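Long-range contact in probable M18-family aminopeptidase 1 (Thermotoga maritima, PDB 2GLF), which probably acts as a zinc-dependent metallo-aminopeptidase of the M18 family, removing residues from the N-terminal ends of peptides: residues K41-L52 with T63-I73. Sequence-based numbering, arbitrary orientation.
Sequences KRILDESGFVPL and TVYAVNRGKAI
Tyr65 reaches from strand 64-67 to the last turn of helix 33-45, where its hydroxyl gives a hydrogen bond to the syn lone pair of Asp45 OD1 (OH to OD1 2.7 Å). The carboxylate and ring planes are turned 58° apart. Lys41, one turn earlier, crosses the tyrosine nearly at right angles; its bent end forms a salt bridge from NZ to Asp45 OD2 (2.9 Å) and a weak hydrogen bond to the same hydroxyl. Nearer the strand backbone, Leu44 runs past the ring in the opposite sense, its CD1 3.8 Å from Tyr65 CB, while Phe49 CB meets the ring edge and the Val50-Pro51 peptide lies over one face, displaced toward the rim. A leucine in place of Tyr65 would probably leave Asp45 OD1 without its hydroxyl partner and strip the Val50-Pro51 peptide of its aromatic cover.

The Phe49 ring is sandwiched between Leu44 CD2 and Thr63 CB, the latter a CH-pi contact 4.2 Å from the centroid. Thr63 OG1 sits between its own backbone N and carbonyl carbon (chi1 57°), from where it gives a hydrogen bond to Gly48 O. Val50 N to Thr63 O (3.2 Å) and Leu52 N to Tyr65 O (3.1 Å) join the backbones as parallel strands. Within this chain, strand 50-51 is an outermost strand of the mixed sheet, beside 64-67, which pairs antiparallel with 73-77; helix 248-263 packs on Phe49, and helix 292-303 on Leu52.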
loop_
_atom_site.group_PDB
_atom_site.type_symbol
_atom_site.label_atom_id
_atom_site.label_comp_id
_atom_site.label_asym_id
_atom_site.label_seq_id
_atom_site.Cartn_x
_atom_site.Cartn_y
_atom_site.Cartn_z
ATOM N N LYS A 41 3.402 4.546 -58.144
ATOM C CA LYS A 41 3.963 5.205 -59.312
ATOM C C LYS A 41 3.722 4.326 -60.529
ATOM O O LYS A 41 3.233 4.800 -61.548
ATOM C CB LYS A 41 5.463 5.452 -59.137
ATOM C CG LYS A 41 6.088 6.211 -60.303
ATOM C CD LYS A 41 7.577 6.468 -60.092
ATOM C CE LYS A 41 8.177 7.270 -61.244
ATOM N NZ LYS A 41 8.063 6.562 -62.547
ATOM N N ARG A 42 4.058 3.043 -60.416
ATOM C CA ARG A 42 3.861 2.092 -61.507
ATOM C C ARG A 42 2.430 2.173 -62.019
ATOM O O ARG A 42 2.201 2.323 -63.218
ATOM C CB ARG A 42 4.151 0.666 -61.028
ATOM C CG ARG A 42 3.551 -0.416 -61.911
ATOM C CD ARG A 42 3.685 -1.783 -61.290
ATOM N NE ARG A 42 2.560 -2.639 -61.649
ATOM C CZ ARG A 42 1.321 -2.470 -61.196
ATOM N NH1 ARG A 42 1.046 -1.476 -60.361
ATOM N NH2 ARG A 42 0.350 -3.290 -61.574
ATOM N N ILE A 43 1.473 2.056 -61.105
ATOM C CA ILE A 43 0.058 2.135 -61.450
ATOM C C ILE A 43 -0.212 3.450 -62.173
ATOM O O ILE A 43 -0.970 3.497 -63.144
ATOM C CB ILE A 43 -0.818 2.078 -60.181
ATOM C CG1 ILE A 43 -0.790 0.664 -59.604
ATOM C CG2 ILE A 43 -2.243 2.540 -60.493
ATOM C CD1 ILE A 43 -1.514 0.532 -58.291
ATOM N N LEU A 44 0.413 4.518 -61.688
ATOM C CA LEU A 44 0.251 5.834 -62.286
ATOM C C LEU A 44 0.973 5.949 -63.628
ATOM O O LEU A 44 0.558 6.719 -64.492
ATOM C CB LEU A 44 0.763 6.920 -61.333
ATOM C CG LEU A 44 -0.093 7.222 -60.099
ATOM C CD1 LEU A 44 0.580 8.299 -59.246
ATOM C CD2 LEU A 44 -1.487 7.671 -60.543
ATOM N N ASP A 45 2.058 5.201 -63.808
ATOM C CA ASP A 45 2.773 5.270 -65.068
ATOM C C ASP A 45 1.901 4.682 -66.159
ATOM O O ASP A 45 1.929 5.152 -67.294
ATOM C CB ASP A 45 4.124 4.579 -64.964
ATOM C CG ASP A 45 5.121 5.405 -64.175
ATOM O OD1 ASP A 45 5.068 6.647 -64.288
ATOM O OD2 ASP A 45 5.954 4.825 -63.451
ATOM N N GLU A 46 1.126 3.653 -65.822
ATOM C CA GLU A 46 0.162 3.112 -66.774
ATOM C C GLU A 46 -0.903 4.192 -66.553
ATOM O O GLU A 46 -0.587 5.247 -66.008
ATOM C CB GLU A 46 -0.385 1.771 -66.308
ATOM C CG GLU A 46 0.658 0.776 -65.880
ATOM C CD GLU A 46 0.032 -0.511 -65.373
ATOM O OE1 GLU A 46 -0.820 -0.441 -64.461
ATOM O OE2 GLU A 46 0.390 -1.592 -65.882
ATOM N N SER A 47 -2.152 3.970 -66.930
ATOM C CA SER A 47 -3.152 5.013 -66.693
ATOM C C SER A 47 -2.809 6.313 -67.427
ATOM O O SER A 47 -3.679 7.154 -67.653
ATOM C CB SER A 47 -3.268 5.308 -65.193
ATOM O OG SER A 47 -3.652 4.152 -64.474
ATOM N N GLY A 48 -1.537 6.484 -67.769
ATOM C CA GLY A 48 -1.112 7.661 -68.502
ATOM C C GLY A 48 -0.677 8.896 -67.741
ATOM O O GLY A 48 -0.878 10.013 -68.215
ATOM N N PHE A 49 -0.083 8.727 -66.570
ATOM C CA PHE A 49 0.366 9.885 -65.817
ATOM C C PHE A 49 1.834 10.147 -66.125
ATOM O O PHE A 49 2.557 9.241 -66.556
ATOM C CB PHE A 49 0.224 9.648 -64.312
ATOM C CG PHE A 49 -1.160 9.879 -63.771
ATOM C CD1 PHE A 49 -2.225 9.083 -64.171
ATOM C CD2 PHE A 49 -1.381 10.858 -62.802
ATOM C CE1 PHE A 49 -3.488 9.254 -63.606
ATOM C CE2 PHE A 49 -2.638 11.038 -62.232
ATOM C CZ PHE A 49 -3.692 10.235 -62.632
ATOM N N VAL A 50 2.270 11.384 -65.899
ATOM C CA VAL A 50 3.666 11.755 -66.110
ATOM C C VAL A 50 4.133 12.681 -64.998
ATOM O O VAL A 50 3.340 13.426 -64.414
ATOM C CB VAL A 50 3.892 12.464 -67.461
ATOM C CG1 VAL A 50 3.665 11.489 -68.596
ATOM C CG2 VAL A 50 2.971 13.668 -67.584
ATOM N N PRO A 51 5.437 12.649 -64.691
ATOM C CA PRO A 51 6.049 13.474 -63.645
ATOM C C PRO A 51 5.802 14.967 -63.853
ATOM O O PRO A 51 6.181 15.517 -64.889
ATOM C CB PRO A 51 7.535 13.143 -63.768
ATOM C CG PRO A 51 7.537 11.768 -64.334
ATOM C CD PRO A 51 6.455 11.831 -65.368
ATOM N N LEU A 52 5.174 15.623 -62.880
ATOM C CA LEU A 52 4.937 17.063 -62.978
ATOM C C LEU A 52 6.267 17.690 -63.400
ATOM O O LEU A 52 7.323 17.110 -63.159
ATOM C CB LEU A 52 4.506 17.620 -61.617
ATOM C CG LEU A 52 4.182 19.112 -61.541
ATOM C CD1 LEU A 52 3.029 19.407 -62.468
ATOM C CD2 LEU A 52 3.823 19.508 -60.116
ATOM N N THR A 63 -2.391 15.271 -65.968
ATOM C CA THR A 63 -2.587 14.023 -65.244
ATOM C C THR A 63 -1.172 13.745 -64.741
ATOM O O THR A 63 -0.473 12.848 -65.215
ATOM C CB THR A 63 -3.064 12.899 -66.177
ATOM O OG1 THR A 63 -2.124 12.735 -67.244
ATOM C CG2 THR A 63 -4.422 13.238 -66.760
ATOM N N VAL A 64 -0.762 14.552 -63.771
ATOM C CA VAL A 64 0.579 14.493 -63.217
ATOM C C VAL A 64 0.706 13.927 -61.821
ATOM O O VAL A 64 -0.286 13.652 -61.150
ATOM C CB VAL A 64 1.190 15.895 -63.180
ATOM C CG1 VAL A 64 1.305 16.453 -64.593
ATOM C CG2 VAL A 64 0.322 16.798 -62.313
ATOM N N TYR A 65 1.952 13.767 -61.392
ATOM C CA TYR A 65 2.246 13.271 -60.062
ATOM C C TYR A 65 3.663 13.656 -59.683
ATOM O O TYR A 65 4.550 13.710 -60.527
ATOM C CB TYR A 65 2.078 11.746 -59.991
ATOM C CG TYR A 65 3.107 10.951 -60.755
ATOM C CD1 TYR A 65 4.445 10.923 -60.349
ATOM C CD2 TYR A 65 2.746 10.219 -61.888
ATOM C CE1 TYR A 65 5.402 10.189 -61.059
ATOM C CE2 TYR A 65 3.691 9.478 -62.605
ATOM C CZ TYR A 65 5.017 9.471 -62.189
ATOM O OH TYR A 65 5.960 8.781 -62.923
ATOM N N ALA A 66 3.869 13.933 -58.405
ATOM C CA ALA A 66 5.180 14.301 -57.911
ATOM C C ALA A 66 5.567 13.330 -56.807
ATOM O O ALA A 66 4.787 13.086 -55.885
ATOM C CB ALA A 66 5.154 15.716 -57.374
ATOM N N VAL A 67 6.759 12.756 -56.917
ATOM C CA VAL A 67 7.259 11.831 -55.908
ATOM C C VAL A 67 8.144 12.684 -55.015
ATOM O O VAL A 67 9.036 13.359 -55.515
ATOM C CB VAL A 67 8.118 10.723 -56.544
ATOM C CG1 VAL A 67 8.592 9.745 -55.473
ATOM C CG2 VAL A 67 7.322 10.005 -57.614
ATOM N N ASN A 68 7.901 12.682 -53.709
ATOM C CA ASN A 68 8.721 13.491 -52.813
ATOM C C ASN A 68 10.141 12.941 -52.735
ATOM O O ASN A 68 11.025 13.403 -53.458
ATOM C CB ASN A 68 8.100 13.561 -51.415
ATOM C CG ASN A 68 8.831 14.532 -50.501
ATOM O OD1 ASN A 68 8.270 15.028 -49.523
ATOM N ND2 ASN A 68 10.094 14.799 -50.810
ATOM N N ARG A 69 10.378 11.966 -51.865
ATOM C CA ARG A 69 11.719 11.403 -51.771
ATOM C C ARG A 69 11.672 9.884 -51.798
ATOM O O ARG A 69 12.462 9.206 -51.130
ATOM C CB ARG A 69 12.425 11.888 -50.504
ATOM C CG ARG A 69 12.901 13.341 -50.563
ATOM C CD ARG A 69 13.620 13.711 -49.276
ATOM N NE ARG A 69 14.203 15.055 -49.274
ATOM C CZ ARG A 69 13.511 16.185 -49.397
ATOM N NH1 ARG A 69 12.192 16.157 -49.543
ATOM N NH2 ARG A 69 14.140 17.349 -49.346
ATOM N N GLY A 70 10.746 9.358 -52.595
ATOM C CA GLY A 70 10.597 7.920 -52.700
ATOM C C GLY A 70 9.794 7.422 -51.521
ATOM O O GLY A 70 9.680 6.219 -51.304
ATOM N N LYS A 71 9.231 8.356 -50.762
ATOM C CA LYS A 71 8.438 8.015 -49.590
ATOM C C LYS A 71 7.095 8.733 -49.584
ATOM O O LYS A 71 6.232 8.442 -48.767
ATOM C CB LYS A 71 9.210 8.363 -48.317
ATOM C CG LYS A 71 10.514 7.609 -48.158
ATOM C CD LYS A 71 11.241 8.058 -46.908
ATOM C CE LYS A 71 12.531 7.291 -46.727
ATOM N NZ LYS A 71 13.263 7.689 -45.490
ATOM N N ALA A 72 6.920 9.678 -50.493
ATOM C CA ALA A 72 5.668 10.412 -50.576
ATOM C C ALA A 72 5.371 10.663 -52.042
ATOM O O ALA A 72 6.284 10.737 -52.862
ATOM C CB ALA A 72 5.783 11.722 -49.828
ATOM N N ILE A 73 4.101 10.790 -52.388
ATOM C CA ILE A 73 3.765 11.021 -53.778
ATOM C C ILE A 73 2.370 11.611 -53.934
ATOM O O ILE A 73 1.387 11.078 -53.419
ATOM C CB ILE A 73 3.887 9.705 -54.577
ATOM C CG1 ILE A 73 3.660 9.966 -56.063
ATOM C CG2 ILE A 73 2.902 8.678 -54.040
ATOM C CD1 ILE A 73 3.823 8.730 -56.922
#